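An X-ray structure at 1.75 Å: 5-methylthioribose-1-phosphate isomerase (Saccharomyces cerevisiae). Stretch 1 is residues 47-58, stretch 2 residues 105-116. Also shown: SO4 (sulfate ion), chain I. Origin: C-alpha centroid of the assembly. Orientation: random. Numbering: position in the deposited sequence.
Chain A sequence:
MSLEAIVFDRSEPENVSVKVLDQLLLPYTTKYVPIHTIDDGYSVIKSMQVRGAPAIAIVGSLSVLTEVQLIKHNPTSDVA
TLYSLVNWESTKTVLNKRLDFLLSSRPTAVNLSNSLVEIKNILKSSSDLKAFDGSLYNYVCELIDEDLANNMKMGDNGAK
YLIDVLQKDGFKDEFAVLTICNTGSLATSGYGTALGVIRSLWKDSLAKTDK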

# COMPACT_ATOMS: atom_id res chain seq x y z
N SER A 47 -11.42 15.76 -10.48
CA SER A 47 -10.18 15.13 -10.91
C SER A 47 -9.15 15.01 -9.78
O SER A 47 -8.11 14.37 -9.97
CB SER A 47 -9.58 15.92 -12.08
OG SER A 47 -8.98 17.12 -11.62
N MSE A 48 -9.43 15.61 -8.63
CA MSE A 48 -8.51 15.54 -7.48
C MSE A 48 -7.20 16.30 -7.70
O MSE A 48 -6.15 15.99 -7.11
CB MSE A 48 -8.27 14.10 -7.03
CG MSE A 48 -9.55 13.45 -6.53
SE MSE A 48 -9.30 11.65 -5.81
CE MSE A 48 -8.28 12.06 -4.15
N GLN A 49 -7.28 17.32 -8.54
CA GLN A 49 -6.20 18.27 -8.65
C GLN A 49 -6.14 19.13 -7.40
O GLN A 49 -5.05 19.48 -6.94
CB GLN A 49 -6.36 19.16 -9.88
CG GLN A 49 -6.14 18.43 -11.18
CD GLN A 49 -6.48 19.31 -12.36
OE1 GLN A 49 -7.64 19.66 -12.54
NE2 GLN A 49 -5.47 19.68 -13.16
N VAL A 50 -7.30 19.46 -6.84
CA VAL A 50 -7.39 19.91 -5.45
C VAL A 50 -8.07 18.79 -4.69
O VAL A 50 -9.08 18.24 -5.14
CB VAL A 50 -8.26 21.19 -5.33
CG1 VAL A 50 -8.40 21.61 -3.87
CG2 VAL A 50 -7.67 22.34 -6.15
N ARG A 51 -7.53 18.43 -3.52
CA ARG A 51 -8.23 17.48 -2.67
C ARG A 51 -7.89 17.77 -1.22
O ARG A 51 -7.16 18.72 -0.93
CB ARG A 51 -7.91 16.02 -3.07
CG ARG A 51 -6.48 15.76 -3.57
CD ARG A 51 -5.40 16.10 -2.55
NE ARG A 51 -5.66 15.45 -1.27
CZ ARG A 51 -5.13 15.81 -0.11
NH1 ARG A 51 -4.29 16.83 -0.03
NH2 ARG A 51 -5.45 15.13 1.00
N GLY A 52 -8.44 16.98 -0.31
CA GLY A 52 -8.45 17.41 1.08
C GLY A 52 -9.76 18.09 1.41
O GLY A 52 -10.17 19.03 0.73
N ALA A 53 -10.44 17.61 2.45
CA ALA A 53 -11.83 18.04 2.65
C ALA A 53 -12.03 19.57 2.70
O ALA A 53 -12.88 20.10 1.97
CB ALA A 53 -12.45 17.37 3.87
N PRO A 54 -11.30 20.27 3.56
CA PRO A 54 -11.45 21.73 3.62
C PRO A 54 -10.98 22.43 2.35
O PRO A 54 -11.65 23.37 1.93
CB PRO A 54 -10.62 22.14 4.84
CG PRO A 54 -10.48 20.83 5.65
CD PRO A 54 -10.33 19.78 4.57
N ALA A 55 -9.87 22.00 1.74
CA ALA A 55 -9.45 22.62 0.49
C ALA A 55 -10.51 22.51 -0.60
O ALA A 55 -10.71 23.44 -1.39
CB ALA A 55 -8.13 22.01 0.00
N ILE A 56 -11.18 21.36 -0.65
CA ILE A 56 -12.28 21.18 -1.59
C ILE A 56 -13.36 22.23 -1.39
O ILE A 56 -13.80 22.87 -2.35
CB ILE A 56 -12.84 19.76 -1.49
CG1 ILE A 56 -11.80 18.74 -1.97
CG2 ILE A 56 -14.19 19.64 -2.23
CD1 ILE A 56 -12.11 17.31 -1.59
N ALA A 57 -13.79 22.41 -0.14
CA ALA A 57 -14.79 23.43 0.20
C ALA A 57 -14.31 24.83 -0.15
O ALA A 57 -15.09 25.67 -0.64
CB ALA A 57 -15.15 23.36 1.67
N ILE A 58 -13.04 25.12 0.11
CA ILE A 58 -12.51 26.45 -0.18
C ILE A 58 -12.43 26.72 -1.68
O ILE A 58 -12.87 27.78 -2.14
CB ILE A 58 -11.13 26.65 0.49
CG1 ILE A 58 -11.28 26.71 2.02
CG2 ILE A 58 -10.47 27.95 -0.02
CD1 ILE A 58 -9.97 26.42 2.78
S SO4 I . -8.94 13.24 -0.35
O1 SO4 I . -9.68 14.45 -0.72
O2 SO4 I . -9.54 12.10 -1.06
O3 SO4 I . -7.56 13.37 -0.78
O4 SO4 I . -9.05 13.03 1.09
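Stretch 2 105-116: SRPTAVNLSNSL

Near the start of stretch 1, Met48 has positive phi and closes a Schellman motif; the chain then runs as loop through Arg51 and enters a helix at Ala53 with Gly52 as N-cap. Stretch 2 starts extended at Arg106 (phi/psi -147/124), turns through Pro107 and Thr108, is extended again at Ala109, and is helical by Asn111, staying so through Leu116 and beyond. The two helices run in the same general direction, crossing at -33° with axes 8.0 Å apart at closest approach. Alanines lie where the backbones come close: the CA atoms of Ala57 and Leu112 are 4.0 Å apart, and those of Ala53 and Ala109 5.5 Å.

Ala57 fits closely. Its CB points at the backbone of Asn111 and Leu112, 3.6 Å from Asn111 C and 3.8 Å from Leu112 N, with Ser115 OG at 4.0 Å. One turn earlier, Ala53 CB meets Ala109 CB at 3.6 Å and Asn111 OD1 at 3.5 Å. Asn111, with chi1 m, also brings ND2 to 3.9 Å from Pro54 CA; both its polar atoms are hydrogen-bonded elsewhere in the structure. Ile56 CG2 packs on Leu112 CB at 4.1 Å. The rule to read here is alanine at Ala53 and Ala57, both with CB toward the partner, and a water supplying the polar link from Ala53 O to Leu112 N.

No direct hydrogen bond joins the stretches, so the polar links are mediated. That water donates to Ala53 O and accepts from Leu112 N; another donates to Val50 O and accepts from Arg106 NH1. Arg106 reaches across in an m, t, p conformation, its NH1 3.7 Å from both Met48 CE and Ile56 CD1, while CG of the selenomethionine Met48 lies over one guanidinium face. A sulfate, probably from the crystallisation liquor, completes the bridge: Arg106 NH2 donates to its O2 (2.9 Å), Arg106 NH1 to O1 (3.0 Å), Gly52 N to O1 (2.8 Å) and Arg51 NE to O3 (2.9 Å).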

# COMPACT_ATOMS: atom_id res chain seq x y z
N SER A 105 -19.56 17.18 -7.57
CA SER A 105 -18.17 16.86 -7.85
C SER A 105 -17.65 15.61 -7.13
O SER A 105 -17.20 14.65 -7.77
CB SER A 105 -17.26 18.06 -7.55
OG SER A 105 -17.47 18.53 -6.22
N ARG A 106 -17.69 15.63 -5.80
CA ARG A 106 -17.23 14.52 -4.97
C ARG A 106 -18.10 14.48 -3.71
O ARG A 106 -18.21 15.48 -3.01
CB ARG A 106 -15.75 14.68 -4.61
CG ARG A 106 -14.75 14.29 -5.70
CD ARG A 106 -13.29 14.31 -5.23
NE ARG A 106 -13.00 13.15 -4.39
CZ ARG A 106 -12.02 13.10 -3.48
NH1 ARG A 106 -11.22 14.14 -3.29
NH2 ARG A 106 -11.86 11.98 -2.77
N PRO A 107 -18.76 13.36 -3.43
CA PRO A 107 -19.79 13.30 -2.38
C PRO A 107 -19.36 13.13 -0.92
O PRO A 107 -20.11 13.57 -0.05
CB PRO A 107 -20.60 12.06 -2.76
CG PRO A 107 -19.61 11.17 -3.47
CD PRO A 107 -18.60 12.07 -4.14
N THR A 108 -18.23 12.50 -0.62
CA THR A 108 -18.09 11.95 0.72
C THR A 108 -17.72 13.01 1.75
O THR A 108 -18.35 13.10 2.81
CB THR A 108 -17.11 10.77 0.74
OG1 THR A 108 -17.66 9.73 -0.07
CG2 THR A 108 -17.02 10.16 2.14
N ALA A 109 -16.71 13.82 1.46
CA ALA A 109 -16.39 14.89 2.40
C ALA A 109 -17.51 15.92 2.45
O ALA A 109 -17.99 16.38 1.41
CB ALA A 109 -15.05 15.58 2.05
N VAL A 110 -17.90 16.28 3.67
CA VAL A 110 -19.08 17.10 3.89
C VAL A 110 -18.78 18.59 3.85
O VAL A 110 -19.69 19.40 3.71
CB VAL A 110 -19.80 16.71 5.20
CG1 VAL A 110 -18.97 17.14 6.42
CG2 VAL A 110 -21.22 17.28 5.26
N ASN A 111 -17.50 18.96 3.96
CA ASN A 111 -17.15 20.38 4.00
C ASN A 111 -17.77 21.16 2.85
O ASN A 111 -18.31 22.26 3.04
CB ASN A 111 -15.63 20.55 4.00
CG ASN A 111 -15.02 20.01 5.27
OD1 ASN A 111 -15.11 18.81 5.53
ND2 ASN A 111 -14.42 20.89 6.08
N LEU A 112 -17.70 20.59 1.65
CA LEU A 112 -18.21 21.29 0.48
C LEU A 112 -19.70 21.60 0.62
O LEU A 112 -20.11 22.75 0.44
CB LEU A 112 -17.91 20.51 -0.80
CG LEU A 112 -18.40 21.13 -2.12
CD1 LEU A 112 -17.68 22.46 -2.35
CD2 LEU A 112 -18.23 20.18 -3.32
N SER A 113 -20.49 20.59 0.95
CA SER A 113 -21.94 20.77 1.16
C SER A 113 -22.18 21.83 2.23
O SER A 113 -23.03 22.72 2.06
CB SER A 113 -22.61 19.45 1.55
OG SER A 113 -23.98 19.64 1.94
N ASN A 114 -21.44 21.74 3.33
CA ASN A 114 -21.63 22.70 4.40
C ASN A 114 -21.42 24.15 3.96
O ASN A 114 -22.18 25.05 4.34
CB ASN A 114 -20.75 22.34 5.61
CG ASN A 114 -21.30 21.14 6.38
OD1 ASN A 114 -22.48 20.80 6.27
ND2 ASN A 114 -20.43 20.51 7.16
N SER A 115 -20.41 24.38 3.13
CA SER A 115 -20.17 25.69 2.56
C SER A 115 -21.23 26.07 1.53
O SER A 115 -21.68 27.21 1.49
CB SER A 115 -18.78 25.76 1.91
OG SER A 115 -17.79 26.09 2.87
N LEU A 116 -21.63 25.13 0.67
CA LEU A 116 -22.59 25.50 -0.37
C LEU A 116 -23.97 25.84 0.21
O LEU A 116 -24.67 26.70 -0.31
CB LEU A 116 -22.71 24.40 -1.44
CG LEU A 116 -21.42 24.15 -2.23
CD1 LEU A 116 -21.65 23.10 -3.31
CD2 LEU A 116 -20.83 25.43 -2.83
O HOH W 1 -11.02 16.56 -4.82
O HOH W 2 -15.31 18.87 0.97